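Local coordinates for HTH cro/C1-type domain-containing protein (Pseudomonas aeruginosa, PDB 4O8B) that controls bacterial motility and biofilm formation by modulating the small RNA rsmZ, probably as a DNA-binding transcriptional activator of the Cro/C1 helix-turn-helix type, at residues M1-L6 / Y63-D69; A9-Y15 / V56-P60. One frame throughout, in Å; residues are numbered along the deposited sequence.

Helix 3-13 is common to both contacts: contact 1 uses its N-terminal end, contact 2 its C-terminal end, and their centres lie about 12 Å apart. Contact 1 joins that helix to the loop between helices 47-57 and 69-79 and is rich in polar bonds, with a salt bridge and several hydrogen bonds to backbone carbonyls, close to the second subunit. Contact 2 is apolar, with one bridging water and no direct hydrogen bond between its segments. Both are partly buried, and their buried sides merge: Leu-6 CD1 is 4.0 Å from Leu-57 CD1, Tyr-63 CE2 is 4.0 Å from Ala-9 CB, and Leu-64 CD2 is 4.1 Å from Ala-9 CB.

Contact 1: residues M1-L6 / Y63-D69; sequences MLGTRL and YLYCPED
Arg-5 lays its aliphatic part over one face of the Tyr-63 ring, CD 4.1 Å from the centroid and 22° off the normal, a CH-pi contact. With chi1 and chi2 m and chi3 t, its guanidinium continues along the loop: Arg-5 NE donates to Cys-66 O (2.7 Å), and Arg-5 NH2 salt-bridges Asp-69 OD1 (2.7 Å) and weakly bonds Pro-67 O (3.3 Å). Asp-69 starts helix 69-79, with Glu-68 as N-cap, so the first turn of helix 3-13 in this Cro/C1-type helix-turn-helix domain is tied through one arginine to the connection leaving helix 47-57. In the backbone, Leu-6 N bonds Leu-2 O (3.1 Å) and Cys-66 N bonds Tyr-63 O (3.0 Å). CA atoms come nearest at Arg-5 with Leu-64 (5.0 Å) and Met-1 with Tyr-65 (5.6 Å). Leu-2, the N-cap of helix 3-13, donates from N to Leu-64 O (3.1 Å), and its CD2 lies 3.8 Å from Pro-67 CB. Extended Met-1 (chi1 and chi2 t) sets CG 3.6 Å from Leu-64 CB. Water 1 accepts from Met-1 N (2.6 Å) and lies 3.2 Å from Tyr-65 OH, which bonds Ser-50; the Tyr-65 ring stacks on Tyr-65 of the second subunit.

Contact 2: residues A9-Y15 / V56-P60; sequences ARIRAGY and VLQVP
This is an apolar contact between the C-terminal ends of two helices, 3-13 and 47-57, inside the helix-turn-helix domain. The nearest CA atoms are those of Ala-13 and Leu-57, 6.1 Å apart, and the segments bury 288 Å². Leu-57, with chi1 m and chi2 t, supplies most of the second segment's share: its CD1 lies 3.3 Å from Ala-9 CB and its CD2 3.9 Å from Ala-13 CB, so it meets two alanines one helical turn apart. Their small side chains, both directed toward segment 56-60, let helix 47-57 approach helix 3-13 closely. Val-59 CG2 adds a contact at 4.0 Å to Ala-9 CB. Tyr-15 (chi1 m) brings its ring edge to the methyl that meets Ala-13, with Tyr-15 CD2 4.5 Å from Leu-57 CD2 and CE2 4.1 Å from Val-56 CG1. Water 2 bridges the backbones, donating to Leu-57 O (2.6 Å) and Ala-9 O (2.7 Å), though the position of Ala-9 O is less certain. Arg-10 NH1 bonds Tyr-15 O at 3.0 Å, holding the turn after the helix, while its NE makes a salt bridge to Glu-39. Leu-20 of helix 17-22 also packs on Leu-57 and Val-56. Both helices stop alike, with Gly-14 (phi 77°) and Gln-58 (phi 67°) as C-prime residues; Tyr-15 N bonds Arg-10 O (3.0 Å), with a weak bond from Gly-14 N to Ile-11 O (3.1 Å). Ala-9 and Leu-57 carry the buried part; the helix ends, each closed by a Schellman motif, meet in the small all-helical HTH_XRE-family domain.

Contact 1: residues M1-L6 / Y63-D69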
# COMPACT_ATOMS: atom_id res chain seq x y z
N MET A 1 -6.79 3.12 7.14
CA MET A 1 -6.99 3.12 5.67
C MET A 1 -7.41 4.51 5.18
O MET A 1 -8.25 5.16 5.81
CB MET A 1 -8.07 2.10 5.29
CG MET A 1 -8.25 1.90 3.79
SD MET A 1 -9.64 0.82 3.42
CE MET A 1 -9.01 -0.77 3.97
N LEU A 2 -6.82 4.94 4.08
CA LEU A 2 -7.14 6.25 3.51
C LEU A 2 -8.57 6.27 2.96
O LEU A 2 -8.91 5.48 2.06
CB LEU A 2 -6.16 6.60 2.39
CG LEU A 2 -4.86 7.31 2.78
CD1 LEU A 2 -3.88 6.35 3.44
CD2 LEU A 2 -4.25 7.92 1.53
N GLY A 3 -9.39 7.16 3.49
CA GLY A 3 -10.77 7.27 3.03
C GLY A 3 -10.90 7.51 1.55
O GLY A 3 -11.62 6.79 0.85
N THR A 4 -10.20 8.53 1.05
CA THR A 4 -10.24 8.86 -0.37
C THR A 4 -10.05 7.63 -1.24
O THR A 4 -10.81 7.39 -2.17
CB THR A 4 -9.16 9.90 -0.73
OG1 THR A 4 -7.89 9.45 -0.25
CG2 THR A 4 -9.49 11.25 -0.12
N ARG A 5 -9.02 6.85 -0.93
CA ARG A 5 -8.71 5.64 -1.70
C ARG A 5 -9.86 4.64 -1.60
O ARG A 5 -10.21 3.98 -2.58
CB ARG A 5 -7.43 4.99 -1.16
CG ARG A 5 -6.23 5.93 -1.15
CD ARG A 5 -5.72 6.20 -2.55
NE ARG A 5 -4.69 7.25 -2.55
CZ ARG A 5 -4.86 8.46 -3.07
NH1 ARG A 5 -6.02 8.80 -3.61
NH2 ARG A 5 -3.87 9.35 -3.00
N LEU A 6 -10.45 4.53 -0.42
CA LEU A 6 -11.57 3.62 -0.20
C LEU A 6 -12.79 4.09 -0.99
O LEU A 6 -13.49 3.29 -1.60
CB LEU A 6 -11.91 3.53 1.29
CG LEU A 6 -13.09 2.63 1.68
CD1 LEU A 6 -12.73 1.16 1.44
CD2 LEU A 6 -13.42 2.86 3.14
N TYR A 63 -3.07 -0.02 -2.45
CA TYR A 63 -3.73 1.16 -2.98
C TYR A 63 -4.48 1.92 -1.89
O TYR A 63 -4.37 3.14 -1.78
CB TYR A 63 -4.71 0.77 -4.09
CG TYR A 63 -5.54 1.92 -4.60
CD1 TYR A 63 -4.96 2.96 -5.31
CD2 TYR A 63 -6.91 2.00 -4.32
CE1 TYR A 63 -5.72 4.05 -5.77
CE2 TYR A 63 -7.68 3.07 -4.77
CZ TYR A 63 -7.07 4.10 -5.47
OH TYR A 63 -7.82 5.17 -5.91
N LEU A 64 -5.23 1.18 -1.09
CA LEU A 64 -6.01 1.77 -0.00
C LEU A 64 -5.13 2.38 1.08
O LEU A 64 -5.61 3.08 1.97
CB LEU A 64 -6.92 0.70 0.61
CG LEU A 64 -7.89 0.04 -0.38
CD1 LEU A 64 -8.49 -1.21 0.23
CD2 LEU A 64 -8.97 1.03 -0.78
N TYR A 65 -3.83 2.13 0.98
CA TYR A 65 -2.85 2.66 1.94
C TYR A 65 -1.77 3.45 1.22
O TYR A 65 -0.65 3.57 1.71
CB TYR A 65 -2.22 1.52 2.73
CG TYR A 65 -3.10 0.94 3.81
CD1 TYR A 65 -3.24 1.59 5.04
CD2 TYR A 65 -3.80 -0.25 3.61
CE1 TYR A 65 -4.05 1.05 6.05
CE2 TYR A 65 -4.61 -0.79 4.61
CZ TYR A 65 -4.73 -0.13 5.82
OH TYR A 65 -5.54 -0.66 6.80
N CYS A 66 -2.10 3.99 0.05
CA CYS A 66 -1.15 4.77 -0.75
C CYS A 66 -1.50 6.25 -0.74
O CYS A 66 -2.26 6.72 -1.57
CB CYS A 66 -1.13 4.25 -2.18
SG CYS A 66 -0.21 5.30 -3.32
N PRO A 67 -0.93 7.01 0.21
CA PRO A 67 -1.20 8.45 0.30
C PRO A 67 -0.69 9.26 -0.89
O PRO A 67 -1.25 10.30 -1.22
CB PRO A 67 -0.54 8.85 1.62
CG PRO A 67 0.61 7.90 1.70
CD PRO A 67 -0.02 6.59 1.29
N GLU A 68 0.38 8.79 -1.52
CA GLU A 68 0.94 9.48 -2.68
C GLU A 68 0.04 9.29 -3.88
O GLU A 68 -0.05 8.20 -4.44
CB GLU A 68 2.34 8.96 -3.00
CG GLU A 68 3.44 9.38 -2.03
CD GLU A 68 3.50 8.50 -0.79
OE1 GLU A 68 3.29 7.27 -0.93
OE2 GLU A 68 3.79 9.02 0.31
N ASP A 69 -0.65 10.35 -4.29
CA ASP A 69 -1.57 10.29 -5.43
C ASP A 69 -0.96 9.69 -6.69
O ASP A 69 -1.59 8.86 -7.34
CB ASP A 69 -2.13 11.68 -5.73
CG ASP A 69 -2.97 12.24 -4.60
OD1 ASP A 69 -4.04 11.67 -4.30
OD2 ASP A 69 -2.54 13.25 -3.99
O HOH W 1 -7.17 1.24 8.84

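Contact 2: residues A9-Y15 / V56-P60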
# COMPACT_ATOMS: atom_id res chain seq x y z
N ALA A 9 -12.11 3.78 -4.71
CA ALA A 9 -12.15 2.38 -5.11
C ALA A 9 -13.58 1.86 -5.15
O ALA A 9 -13.88 0.91 -5.88
CB ALA A 9 -11.32 1.55 -4.14
N ARG A 10 -14.47 2.47 -4.37
CA ARG A 10 -15.87 2.07 -4.34
C ARG A 10 -16.62 2.65 -5.52
O ARG A 10 -17.57 2.05 -6.02
CB ARG A 10 -16.52 2.51 -3.02
CG ARG A 10 -18.03 2.38 -3.01
CD ARG A 10 -18.61 2.57 -1.62
NE ARG A 10 -18.55 3.96 -1.17
CZ ARG A 10 -19.22 4.97 -1.73
NH1 ARG A 10 -20.00 4.74 -2.78
NH2 ARG A 10 -19.11 6.19 -1.24
N ILE A 11 -16.20 3.83 -5.96
CA ILE A 11 -16.83 4.49 -7.10
C ILE A 11 -16.43 3.80 -8.39
O ILE A 11 -17.25 3.61 -9.29
CB ILE A 11 -16.44 5.98 -7.18
CG1 ILE A 11 -17.03 6.75 -6.00
CG2 ILE A 11 -16.92 6.57 -8.50
CD1 ILE A 11 -16.65 8.22 -5.98
N ARG A 12 -15.16 3.42 -8.49
CA ARG A 12 -14.65 2.75 -9.68
C ARG A 12 -15.33 1.40 -9.87
O ARG A 12 -15.59 0.97 -10.99
CB ARG A 12 -13.14 2.56 -9.58
CG ARG A 12 -12.53 1.78 -10.75
CD ARG A 12 -11.07 1.46 -10.52
NE ARG A 12 -10.19 2.62 -10.66
CZ ARG A 12 -9.86 3.18 -11.83
NH1 ARG A 12 -10.33 2.68 -12.96
NH2 ARG A 12 -9.06 4.23 -11.85
N ALA A 13 -15.62 0.73 -8.76
CA ALA A 13 -16.26 -0.58 -8.80
C ALA A 13 -17.77 -0.45 -8.98
O ALA A 13 -18.45 -1.42 -9.33
CB ALA A 13 -15.96 -1.35 -7.52
N GLY A 14 -18.29 0.75 -8.75
CA GLY A 14 -19.72 0.98 -8.91
C GLY A 14 -20.56 0.44 -7.78
O GLY A 14 -21.64 -0.12 -8.01
N TYR A 15 -20.09 0.60 -6.55
CA TYR A 15 -20.83 0.13 -5.38
C TYR A 15 -21.32 1.29 -4.52
O TYR A 15 -20.63 2.30 -4.38
CB TYR A 15 -19.95 -0.78 -4.51
CG TYR A 15 -19.63 -2.13 -5.11
CD1 TYR A 15 -20.65 -2.95 -5.60
CD2 TYR A 15 -18.32 -2.60 -5.18
CE1 TYR A 15 -20.36 -4.21 -6.12
CE2 TYR A 15 -18.03 -3.86 -5.70
CZ TYR A 15 -19.05 -4.65 -6.17
OH TYR A 15 -18.77 -5.90 -6.68
N VAL A 56 -13.05 -7.46 -2.47
CA VAL A 56 -14.32 -7.04 -3.04
C VAL A 56 -14.15 -5.91 -4.04
O VAL A 56 -14.62 -6.00 -5.18
CB VAL A 56 -15.29 -6.58 -1.93
CG1 VAL A 56 -16.60 -6.09 -2.54
CG2 VAL A 56 -15.55 -7.71 -0.96
N LEU A 57 -13.48 -4.84 -3.62
CA LEU A 57 -13.24 -3.69 -4.48
C LEU A 57 -12.38 -4.03 -5.69
O LEU A 57 -12.32 -3.27 -6.65
CB LEU A 57 -12.60 -2.55 -3.69
CG LEU A 57 -13.55 -1.60 -2.96
CD1 LEU A 57 -12.75 -0.66 -2.07
CD2 LEU A 57 -14.37 -0.82 -3.96
N GLN A 58 -11.70 -5.18 -5.63
CA GLN A 58 -10.84 -5.61 -6.72
C GLN A 58 -9.62 -4.72 -6.91
O GLN A 58 -9.16 -4.51 -8.03
CB GLN A 58 -11.63 -5.67 -8.03
CG GLN A 58 -12.50 -6.91 -8.19
CD GLN A 58 -11.69 -8.15 -8.51
OE1 GLN A 58 -10.98 -8.68 -7.65
NE2 GLN A 58 -11.79 -8.61 -9.75
N VAL A 59 -9.10 -4.18 -5.81
CA VAL A 59 -7.92 -3.33 -5.86
C VAL A 59 -6.89 -3.80 -4.85
O VAL A 59 -7.24 -4.34 -3.79
CB VAL A 59 -8.26 -1.85 -5.56
CG1 VAL A 59 -9.00 -1.24 -6.74
CG2 VAL A 59 -9.12 -1.76 -4.30
N PRO A 60 -5.59 -3.61 -5.15
CA PRO A 60 -4.53 -4.02 -4.23
C PRO A 60 -4.67 -3.33 -2.88
O PRO A 60 -4.94 -2.13 -2.82
CB PRO A 60 -3.26 -3.59 -4.97
CG PRO A 60 -3.65 -3.71 -6.40
CD PRO A 60 -5.03 -3.10 -6.41
O HOH W 2 -12.56 -0.81 -7.41